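1-deoxy-D-xylulose 5-phosphate reductoisomerase (Moraxella catarrhalis, PDB 4ZQG) catalyses the NAD(P)H-dependent rearrangement and reduction of 1-deoxy-D-xylulose 5-phosphate to 2-C-methyl-D-erythritol 4-phosphate, a step of the MEP pathway that fosmidomycin blocks. Local coordinates at residues A[115-129]-A[142-154]. Sequence-based numbering, arbitrary orientation.
With MG (magnesium ion), chain D; NAD (nicotinamide-adenine-dinucleotide), chain C; FOM (3-[formyl(hydroxy)amino]propylphosphonic acid), chain E.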
ATOM      1  N   LEU A 115      -9.276 -29.173  -1.171  1.00 54.64           N
ATOM      2  CA  LEU A 115      -8.437 -29.966  -2.030  1.00 57.16           C
ATOM      3  C   LEU A 115      -9.096 -30.353  -3.326  1.00 58.02           C
ATOM      4  O   LEU A 115      -8.478 -30.263  -4.391  1.00 58.88           O
ATOM      5  CB  LEU A 115      -8.003 -31.246  -1.355  1.00 59.61           C
ATOM      6  CG  LEU A 115      -6.946 -31.109  -0.286  1.00 61.49           C
ATOM      7  CD1 LEU A 115      -6.830 -32.427   0.453  1.00 63.74           C
ATOM      8  CD2 LEU A 115      -5.608 -30.757  -0.879  1.00 63.43           C
ATOM      9  N   ALA A 116     -10.315 -30.856  -3.240  1.00 58.00           N
ATOM     10  CA  ALA A 116     -11.088 -31.188  -4.441  1.00 58.86           C
ATOM     11  C   ALA A 116     -11.096 -30.012  -5.416  1.00 58.47           C
ATOM     12  O   ALA A 116     -10.911 -30.182  -6.613  1.00 58.43           O
ATOM     13  CB  ALA A 116     -12.526 -31.569  -4.068  1.00 58.46           C
ATOM     14  N   ALA A 117     -11.327 -28.818  -4.890  1.00 58.87           N
ATOM     15  CA  ALA A 117     -11.283 -27.611  -5.709  1.00 59.28           C
ATOM     16  C   ALA A 117      -9.850 -27.375  -6.303  1.00 59.01           C
ATOM     17  O   ALA A 117      -9.699 -27.085  -7.486  1.00 60.48           O
ATOM     18  CB  ALA A 117     -11.754 -26.414  -4.897  1.00 58.14           C
ATOM     19  N   ALA A 118      -8.805 -27.533  -5.511  1.00 57.41           N
ATOM     20  CA  ALA A 118      -7.465 -27.410  -6.076  1.00 57.79           C
ATOM     21  C   ALA A 118      -7.227 -28.515  -7.108  1.00 58.54           C
ATOM     22  O   ALA A 118      -6.684 -28.249  -8.189  1.00 58.60           O
ATOM     23  CB  ALA A 118      -6.409 -27.419  -4.990  1.00 57.00           C
ATOM     24  N   GLY A 119      -7.704 -29.724  -6.816  1.00 58.37           N
ATOM     25  CA  GLY A 119      -7.544 -30.864  -7.724  1.00 59.53           C
ATOM     26  C   GLY A 119      -8.227 -30.671  -9.067  1.00 61.11           C
ATOM     27  O   GLY A 119      -7.824 -31.274 -10.064  1.00 62.04           O
ATOM     28  N   ALA A 120      -9.278 -29.846  -9.068  1.00 61.46           N
ATOM     29  CA  ALA A 120     -10.140 -29.628 -10.226  1.00 62.66           C
ATOM     30  C   ALA A 120      -9.722 -28.399 -10.983  1.00 64.05           C
ATOM     31  O   ALA A 120     -10.299 -28.063 -12.021  1.00 66.80           O
ATOM     32  CB  ALA A 120     -11.571 -29.460  -9.762  1.00 61.49           C
ATOM     33  N   GLY A 121      -8.768 -27.687 -10.417  1.00 63.67           N
ATOM     34  CA  GLY A 121      -8.182 -26.565 -11.070  1.00 64.63           C
ATOM     35  C   GLY A 121      -9.078 -25.367 -10.999  1.00 64.15           C
ATOM     36  O   GLY A 121      -9.228 -24.683 -11.983  1.00 69.14           O
ATOM     37  N   LYS A 122      -9.658 -25.077  -9.849  1.00 61.56           N
ATOM     38  CA  LYS A 122     -10.627 -24.000  -9.822  1.00 61.24           C
ATOM     39  C   LYS A 122      -9.971 -22.710  -9.387  1.00 60.64           C
ATOM     40  O   LYS A 122      -8.865 -22.707  -8.878  1.00 62.09           O
ATOM     41  CB  LYS A 122     -11.799 -24.299  -8.869  1.00 60.56           C
ATOM     42  CG  LYS A 122     -12.639 -25.521  -9.176  1.00 59.96           C
ATOM     43  CD  LYS A 122     -13.442 -25.329 -10.427  1.00 60.38           C
ATOM     44  CE  LYS A 122     -14.137 -26.627 -10.765  1.00 61.00           C
ATOM     45  NZ  LYS A 122     -14.522 -26.648 -12.206  1.00 62.81           N
ATOM     46  N   ARG A 123     -10.681 -21.610  -9.576  1.00 58.87           N
ATOM     47  CA  ARG A 123     -10.349 -20.385  -8.903  1.00 57.70           C
ATOM     48  C   ARG A 123     -10.913 -20.495  -7.524  1.00 55.07           C
ATOM     49  O   ARG A 123     -12.093 -20.719  -7.385  1.00 56.36           O
ATOM     50  CB  ARG A 123     -10.954 -19.216  -9.648  1.00 59.81           C
ATOM     51  CG  ARG A 123     -10.756 -17.871  -8.995  1.00 61.62           C
ATOM     52  CD  ARG A 123     -10.927 -16.822 -10.081  1.00 65.98           C
ATOM     53  NE  ARG A 123     -11.332 -15.553  -9.510  1.00 70.32           N
ATOM     54  CZ  ARG A 123     -10.893 -14.367  -9.915  1.00 78.15           C
ATOM     55  NH1 ARG A 123     -10.016 -14.262 -10.919  1.00 80.16           N
ATOM     56  NH2 ARG A 123     -11.320 -13.268  -9.293  1.00 80.49           N
ATOM     57  N   ILE A 124     -10.075 -20.387  -6.508  1.00 52.99           N
ATOM     58  CA  ILE A 124     -10.491 -20.609  -5.137  1.00 52.10           C
ATOM     59  C   ILE A 124     -10.286 -19.336  -4.326  1.00 52.51           C
ATOM     60  O   ILE A 124      -9.184 -18.828  -4.269  1.00 53.25           O
ATOM     61  CB  ILE A 124      -9.624 -21.701  -4.480  1.00 51.72           C
ATOM     62  CG1 ILE A 124      -9.573 -22.964  -5.336  1.00 52.34           C
ATOM     63  CG2 ILE A 124     -10.075 -21.987  -3.063  1.00 50.73           C
ATOM     64  CD1 ILE A 124      -8.850 -24.104  -4.674  1.00 52.26           C
ATOM     65  N   LEU A 125     -11.329 -18.883  -3.645  1.00 52.46           N
ATOM     66  CA  LEU A 125     -11.274 -17.749  -2.779  1.00 52.26           C
ATOM     67  C   LEU A 125     -11.267 -18.257  -1.350  1.00 52.67           C
ATOM     68  O   LEU A 125     -12.282 -18.721  -0.836  1.00 51.04           O
ATOM     69  CB  LEU A 125     -12.506 -16.864  -2.992  1.00 53.24           C
ATOM     70  CG  LEU A 125     -12.522 -15.883  -4.159  1.00 54.76           C
ATOM     71  CD1 LEU A 125     -11.982 -16.487  -5.432  1.00 55.94           C
ATOM     72  CD2 LEU A 125     -13.915 -15.375  -4.419  1.00 56.65           C
ATOM     73  N   LEU A 126     -10.131 -18.114  -0.676  1.00 54.15           N
ATOM     74  CA  LEU A 126      -9.901 -18.841   0.548  1.00 53.93           C
ATOM     75  C   LEU A 126     -10.161 -18.020   1.766  1.00 53.27           C
ATOM     76  O   LEU A 126      -9.506 -17.061   2.028  1.00 53.69           O
ATOM     77  CB  LEU A 126      -8.477 -19.360   0.559  1.00 54.59           C
ATOM     78  CG  LEU A 126      -8.225 -20.422   1.608  1.00 55.79           C
ATOM     79  CD1 LEU A 126      -8.991 -21.671   1.290  1.00 57.04           C
ATOM     80  CD2 LEU A 126      -6.753 -20.720   1.638  1.00 57.08           C
ATOM     81  N   ALA A 127     -11.150 -18.416   2.533  1.00 54.48           N
ATOM     82  CA  ALA A 127     -11.388 -17.789   3.816  1.00 55.41           C
ATOM     83  C   ALA A 127     -10.850 -18.757   4.813  1.00 56.27           C
ATOM     84  O   ALA A 127     -10.087 -18.430   5.709  1.00 59.17           O
ATOM     85  CB  ALA A 127     -12.878 -17.570   4.039  1.00 56.24           C
ATOM     86  N   ASN A 128     -11.300 -19.970   4.628  1.00 58.18           N
ATOM     87  CA  ASN A 128     -10.962 -21.125   5.436  1.00 58.67           C
ATOM     88  C   ASN A 128      -9.448 -21.362   5.575  1.00 58.76           C
ATOM     89  O   ASN A 128      -8.824 -22.083   4.768  1.00 59.20           O
ATOM     90  CB  ASN A 128     -11.637 -22.311   4.766  1.00 56.25           C
ATOM     91  CG  ASN A 128     -11.298 -23.588   5.400  1.00 56.63           C
ATOM     92  OD1 ASN A 128     -11.058 -24.571   4.706  1.00 58.83           O
ATOM     93  ND2 ASN A 128     -11.272 -23.608   6.727  1.00 55.99           N
ATOM     94  N   LYS A 129      -8.895 -20.779   6.625  1.00 59.21           N
ATOM     95  CA  LYS A 129      -7.419 -20.769   6.855  1.00 63.46           C
ATOM     96  C   LYS A 129      -6.920 -22.085   7.467  1.00 63.90           C
ATOM     97  O   LYS A 129      -5.784 -22.488   7.211  1.00 65.36           O
ATOM     98  CB  LYS A 129      -7.004 -19.595   7.763  1.00 62.12           C
ATOM     99  CG  LYS A 129      -7.609 -19.695   9.170  1.00 62.12           C
ATOM    100  CD  LYS A 129      -7.348 -18.452   9.987  1.00 62.96           C
ATOM    101  CE  LYS A 129      -7.924 -17.225   9.332  1.00 63.68           C
ATOM    102  NZ  LYS A 129      -8.056 -16.138  10.346  1.00 66.10           N
ATOM    103  N   THR A 142      -0.932 -29.372  -4.964  1.00 62.39           N
ATOM    104  CA  THR A 142      -2.078 -29.846  -5.754  1.00 62.63           C
ATOM    105  C   THR A 142      -2.628 -28.768  -6.685  1.00 60.48           C
ATOM    106  O   THR A 142      -2.899 -29.025  -7.868  1.00 58.98           O
ATOM    107  CB  THR A 142      -3.209 -30.387  -4.846  1.00 64.14           C
ATOM    108  OG1 THR A 142      -2.709 -31.476  -4.037  1.00 64.18           O
ATOM    109  CG2 THR A 142      -4.392 -30.855  -5.696  1.00 63.96           C
ATOM    110  N   ALA A 143      -2.770 -27.563  -6.141  1.00 60.31           N
ATOM    111  CA  ALA A 143      -3.161 -26.380  -6.946  1.00 60.56           C
ATOM    112  C   ALA A 143      -2.210 -26.091  -8.105  1.00 62.32           C
ATOM    113  O   ALA A 143      -2.655 -25.944  -9.256  1.00 60.93           O
ATOM    114  CB  ALA A 143      -3.302 -25.160  -6.061  1.00 59.26           C
ATOM    115  N   LYS A 144      -0.907 -26.047  -7.807  1.00 63.93           N
ATOM    116  CA  LYS A 144       0.092 -25.799  -8.849  1.00 66.46           C
ATOM    117  C   LYS A 144       0.032 -26.837  -9.945  1.00 66.64           C
ATOM    118  O   LYS A 144       0.007 -26.506 -11.134  1.00 65.51           O
ATOM    119  CB  LYS A 144       1.504 -25.671  -8.260  1.00 69.16           C
ATOM    120  CG  LYS A 144       1.767 -24.283  -7.683  1.00 71.71           C
ATOM    121  CD  LYS A 144       3.202 -24.098  -7.260  1.00 77.69           C
ATOM    122  CE  LYS A 144       3.361 -22.843  -6.426  1.00 81.07           C
ATOM    123  NZ  LYS A 144       2.942 -21.638  -7.195  1.00 83.44           N
ATOM    124  N   LYS A 145      -0.033 -28.091  -9.526  1.00 68.48           N
ATOM    125  CA  LYS A 145      -0.134 -29.220 -10.440  1.00 70.96           C
ATOM    126  C   LYS A 145      -1.365 -29.119 -11.363  1.00 70.79           C
ATOM    127  O   LYS A 145      -1.276 -29.427 -12.533  1.00 71.50           O
ATOM    128  CB  LYS A 145      -0.116 -30.548  -9.642  1.00 72.71           C
ATOM    129  CG  LYS A 145      -0.149 -31.821 -10.486  1.00 75.47           C
ATOM    130  CD  LYS A 145       0.185 -33.071  -9.683  1.00 76.80           C
ATOM    131  CE  LYS A 145      -0.270 -34.337 -10.413  1.00 79.56           C
ATOM    132  N   HIS A 146      -2.507 -28.656 -10.870  1.00 71.65           N
ATOM    133  CA  HIS A 146      -3.704 -28.681 -11.711  1.00 71.21           C
ATOM    134  C   HIS A 146      -4.188 -27.356 -12.278  1.00 70.86           C
ATOM    135  O   HIS A 146      -5.185 -27.313 -12.999  1.00 72.25           O
ATOM    136  CB  HIS A 146      -4.807 -29.377 -10.967  1.00 70.96           C
ATOM    137  CG  HIS A 146      -4.599 -30.851 -10.892  1.00 72.77           C
ATOM    138  ND1 HIS A 146      -3.955 -31.460  -9.834  1.00 73.53           N
ATOM    139  CD2 HIS A 146      -4.908 -31.835 -11.767  1.00 73.07           C
ATOM    140  CE1 HIS A 146      -3.906 -32.762 -10.046  1.00 73.90           C
ATOM    141  NE2 HIS A 146      -4.478 -33.014 -11.210  1.00 74.55           N
ATOM    142  N   GLY A 147      -3.486 -26.276 -11.990  1.00 68.54           N
ATOM    143  CA  GLY A 147      -3.859 -24.997 -12.561  1.00 67.92           C
ATOM    144  C   GLY A 147      -4.910 -24.271 -11.758  1.00 66.71           C
ATOM    145  O   GLY A 147      -5.617 -23.429 -12.283  1.00 68.61           O
ATOM    146  N   ALA A 148      -5.007 -24.581 -10.479  1.00 64.96           N
ATOM    147  CA  ALA A 148      -5.879 -23.845  -9.598  1.00 64.38           C
ATOM    148  C   ALA A 148      -5.157 -22.571  -9.174  1.00 64.68           C
ATOM    149  O   ALA A 148      -3.947 -22.578  -9.008  1.00 65.24           O
ATOM    150  CB  ALA A 148      -6.280 -24.695  -8.383  1.00 62.92           C
ATOM    151  N   THR A 149      -5.926 -21.493  -9.022  1.00 65.89           N
ATOM    152  CA  THR A 149      -5.462 -20.201  -8.564  1.00 66.80           C
ATOM    153  C   THR A 149      -6.073 -20.027  -7.226  1.00 63.98           C
ATOM    154  O   THR A 149      -7.236 -20.281  -7.069  1.00 72.37           O
ATOM    155  CB  THR A 149      -6.007 -19.039  -9.433  1.00 70.28           C
ATOM    156  OG1 THR A 149      -6.191 -19.489 -10.773  1.00 76.78           O
ATOM    157  CG2 THR A 149      -5.049 -17.832  -9.449  1.00 72.76           C
ATOM    158  N   ILE A 150      -5.312 -19.587  -6.255  1.00 62.48           N
ATOM    159  CA  ILE A 150      -5.821 -19.332  -4.939  1.00 61.24           C
ATOM    160  C   ILE A 150      -5.702 -17.861  -4.673  1.00 60.34           C
ATOM    161  O   ILE A 150      -4.616 -17.322  -4.800  1.00 62.56           O
ATOM    162  CB  ILE A 150      -4.982 -20.058  -3.891  1.00 61.89           C
ATOM    163  CG1 ILE A 150      -5.026 -21.557  -4.173  1.00 63.21           C
ATOM    164  CG2 ILE A 150      -5.475 -19.721  -2.484  1.00 62.20           C
ATOM    165  CD1 ILE A 150      -4.439 -22.391  -3.069  1.00 64.80           C
ATOM    166  N   LEU A 151      -6.813 -17.226  -4.298  1.00 58.80           N
ATOM    167  CA  LEU A 151      -6.827 -15.862  -3.835  1.00 57.51           C
ATOM    168  C   LEU A 151      -7.328 -15.769  -2.432  1.00 56.90           C
ATOM    169  O   LEU A 151      -8.415 -16.201  -2.109  1.00 56.64           O
ATOM    170  CB  LEU A 151      -7.729 -15.010  -4.694  1.00 60.43           C
ATOM    171  CG  LEU A 151      -7.236 -14.818  -6.120  1.00 65.08           C
ATOM    172  CD1 LEU A 151      -7.631 -15.997  -6.999  1.00 66.26           C
ATOM    173  CD2 LEU A 151      -7.806 -13.517  -6.681  1.00 67.94           C
ATOM    174  N   PRO A 152      -6.564 -15.130  -1.579  1.00 58.56           N
ATOM    175  CA  PRO A 152      -6.993 -15.062  -0.201  1.00 56.65           C
ATOM    176  C   PRO A 152      -8.026 -13.979   0.067  1.00 54.81           C
ATOM    177  O   PRO A 152      -7.946 -12.840  -0.465  1.00 53.25           O
ATOM    178  CB  PRO A 152      -5.696 -14.726   0.530  1.00 58.18           C
ATOM    179  CG  PRO A 152      -4.953 -13.896  -0.448  1.00 58.55           C
ATOM    180  CD  PRO A 152      -5.265 -14.466  -1.799  1.00 58.33           C
ATOM    181  N   ILE A 153      -8.948 -14.355   0.943  1.00 53.68           N
ATOM    182  CA  ILE A 153     -10.078 -13.571   1.365  1.00 54.46           C
ATOM    183  C   ILE A 153      -9.794 -13.063   2.742  1.00 53.64           C
ATOM    184  O   ILE A 153     -10.310 -12.028   3.144  1.00 53.02           O
ATOM    185  CB  ILE A 153     -11.349 -14.477   1.463  1.00 57.00           C
ATOM    186  CG1 ILE A 153     -12.096 -14.488   0.145  1.00 57.11           C
ATOM    187  CG2 ILE A 153     -12.303 -14.097   2.640  1.00 57.50           C
ATOM    188  CD1 ILE A 153     -13.287 -15.465   0.167  1.00 57.11           C
ATOM    189  N   ASP A 154      -9.042 -13.837   3.509  1.00 55.07           N
ATOM    190  CA  ASP A 154      -8.619 -13.384   4.811  1.00 55.11           C
ATOM    191  C   ASP A 154      -8.000 -11.955   4.682  1.00 53.93           C
ATOM    192  O   ASP A 154      -7.211 -11.682   3.770  1.00 50.77           O
ATOM    193  CB  ASP A 154      -7.644 -14.397   5.435  1.00 56.74           C
ATOM    194  CG  ASP A 154      -7.620 -14.284   6.945  1.00 61.05           C
ATOM    195  OD1 ASP A 154      -8.152 -13.272   7.405  1.00 58.97           O
ATOM    196  OD2 ASP A 154      -7.135 -15.185   7.659  1.00 64.56           O
TER
HETATM  197 MG    MG D 502      -7.687 -12.445   9.288  1.00 56.65          MG
HETATM  198  PA  NAD C 501     -19.059 -19.396  10.621  1.00 62.32           P
HETATM  199  O1A NAD C 501     -18.914 -20.212  11.860  1.00 61.38           O
HETATM  200  O2A NAD C 501     -19.814 -18.083  10.632  1.00 63.15           O
HETATM  201  O5B NAD C 501     -19.577 -20.282   9.372  1.00 62.55           O
HETATM  202  C5B NAD C 501     -18.992 -21.511   8.975  1.00 63.69           C
HETATM  203  C4B NAD C 501     -19.701 -22.088   7.738  1.00 65.55           C
HETATM  204  O4B NAD C 501     -19.183 -23.414   7.532  1.00 65.62           O
HETATM  205  C3B NAD C 501     -21.224 -22.205   7.894  1.00 66.06           C
HETATM  206  O3B NAD C 501     -21.912 -21.940   6.668  1.00 65.19           O
HETATM  207  C2B NAD C 501     -21.418 -23.657   8.301  1.00 66.67           C
HETATM  208  O2B NAD C 501     -22.604 -24.241   7.766  1.00 67.18           O
HETATM  209  C1B NAD C 501     -20.203 -24.389   7.742  1.00 67.13           C
HETATM  210  N9A NAD C 501     -19.756 -25.483   8.654  1.00 68.81           N
HETATM  211  C8A NAD C 501     -19.537 -25.367   9.976  1.00 69.50           C
HETATM  212  N7A NAD C 501     -19.152 -26.547  10.517  1.00 69.07           N
HETATM  213  C5A NAD C 501     -19.123 -27.450   9.538  1.00 68.03           C
HETATM  214  C6A NAD C 501     -18.801 -28.894   9.486  1.00 68.92           C
HETATM  215  N6A NAD C 501     -18.422 -29.565  10.620  1.00 70.26           N
HETATM  216  N1A NAD C 501     -18.908 -29.469   8.270  1.00 66.69           N
HETATM  217  C2A NAD C 501     -19.311 -28.784   7.159  1.00 67.37           C
HETATM  218  N3A NAD C 501     -19.629 -27.469   7.135  1.00 66.48           N
HETATM  219  C4A NAD C 501     -19.541 -26.763   8.298  1.00 68.19           C
HETATM  220  O3  NAD C 501     -17.547 -19.140  10.108  1.00 64.62           O
HETATM  221  PN  NAD C 501     -16.855 -17.783   9.579  1.00 60.55           P
HETATM  222  O1N NAD C 501     -16.627 -16.945  10.818  1.00 60.38           O
HETATM  223  O2N NAD C 501     -17.600 -17.329   8.347  1.00 58.61           O
HETATM  224  O5D NAD C 501     -15.459 -18.445   9.136  1.00 64.61           O
HETATM  225  C5D NAD C 501     -15.306 -19.113   7.881  1.00 65.61           C
HETATM  226  C4D NAD C 501     -13.821 -19.300   7.563  1.00 67.38           C
HETATM  227  O4D NAD C 501     -13.225 -18.096   7.074  1.00 69.58           O
HETATM  228  C3D NAD C 501     -13.051 -19.691   8.812  1.00 67.52           C
HETATM  229  O3D NAD C 501     -12.031 -20.598   8.408  1.00 65.20           O
HETATM  230  C2D NAD C 501     -12.495 -18.386   9.335  1.00 68.55           C
HETATM  231  O2D NAD C 501     -11.336 -18.602  10.154  1.00 68.81           O
HETATM  232  C1D NAD C 501     -12.253 -17.620   8.030  1.00 69.61           C
HETATM  233  N1N NAD C 501     -12.354 -16.163   8.206  1.00 70.35           N
HETATM  234  C2N NAD C 501     -13.511 -15.585   8.615  1.00 69.89           C
HETATM  235  C3N NAD C 501     -13.593 -14.191   8.815  1.00 69.06           C
HETATM  236  C7N NAD C 501     -14.866 -13.506   9.243  1.00 67.87           C
HETATM  237  O7N NAD C 501     -14.972 -12.298   9.123  1.00 65.08           O
HETATM  238  N7N NAD C 501     -15.879 -14.217   9.736  1.00 69.96           N
HETATM  239  C4N NAD C 501     -12.466 -13.420   8.577  1.00 64.65           C
HETATM  240  C5N NAD C 501     -11.321 -14.041   8.147  1.00 64.77           C
HETATM  241  C6N NAD C 501     -11.267 -15.412   7.967  1.00 66.65           C
HETATM  242  O2  FOM E 503      -9.016 -12.428  10.957  1.00 59.95           O
HETATM  243  N1  FOM E 503      -9.730 -11.256  10.821  1.00 59.40           N
HETATM  244  C1  FOM E 503      -9.865 -10.686   9.694  1.00 59.35           C
HETATM  245  O1  FOM E 503      -9.345 -11.149   8.693  1.00 58.20           O
HETATM  246  C2  FOM E 503     -10.245 -10.709  12.072  1.00 58.82           C
HETATM  247  C3  FOM E 503      -8.919 -10.457  12.793  1.00 58.85           C
HETATM  248  C4  FOM E 503      -9.121 -10.077  14.233  1.00 59.17           C
HETATM  249  PA1 FOM E 503      -7.477  -9.978  14.905  1.00 58.11           P
HETATM  250  OP1 FOM E 503      -6.749  -8.768  14.165  1.00 65.68           O
HETATM  251  OP2 FOM E 503      -6.704 -11.148  14.488  1.00 60.06           O
HETATM  252  OP3 FOM E 503      -7.406  -9.801  16.522  1.00 57.30           O
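Ile-124 N donates to Thr-149 O, and Ile-124 O accepts from Leu-151 N (2.9 Å, 172°). The ladder of five backbone bonds, from Lys-122 to Ile-153, pairs strands 123-126 and 149-152 in parallel. With helix 130-146 they form a beta-alpha-beta unit at one edge of the Rossmann-type sheet.

Apolar groups meet on both faces. On one, CG anti to the backbone N (chi1 176°) puts the extended chain of Arg-123 across Leu-151, while Tyr-290 O accepts from NH1. On the other, Leu-126 CB meets Ile-150 CG2 at 4.3 Å. Beyond the strand, Ile-153 sets CD1 against Leu-125 CB (3.5 Å).

Small residues suit the close helices: Ala-118 CB lies 4.0 Å from Ala-143 CB. Gly-119 O lies over one face of the His-146 ring, toward its rim, 3.4 Å from CG. Gly-121 ends its helix in a Schellman motif, whose positive phi favours glycine; its bare CA lies against His-146 O.

At the C-terminal strand ends, Ala-127 CB touches NAD O4D (3.1 Å). Asp-154 OD1 binds magnesium (2.1 Å) with Glu-156, Glu-235 and fosmidomycin O1 and O2. OD2, less surely placed, salt-bridges Lys-129 NZ, which also hydrogen-bonds Asn-231 and Glu-235. Asp-154 thus links metal and lysine, whose positive charge may offset the acidic site.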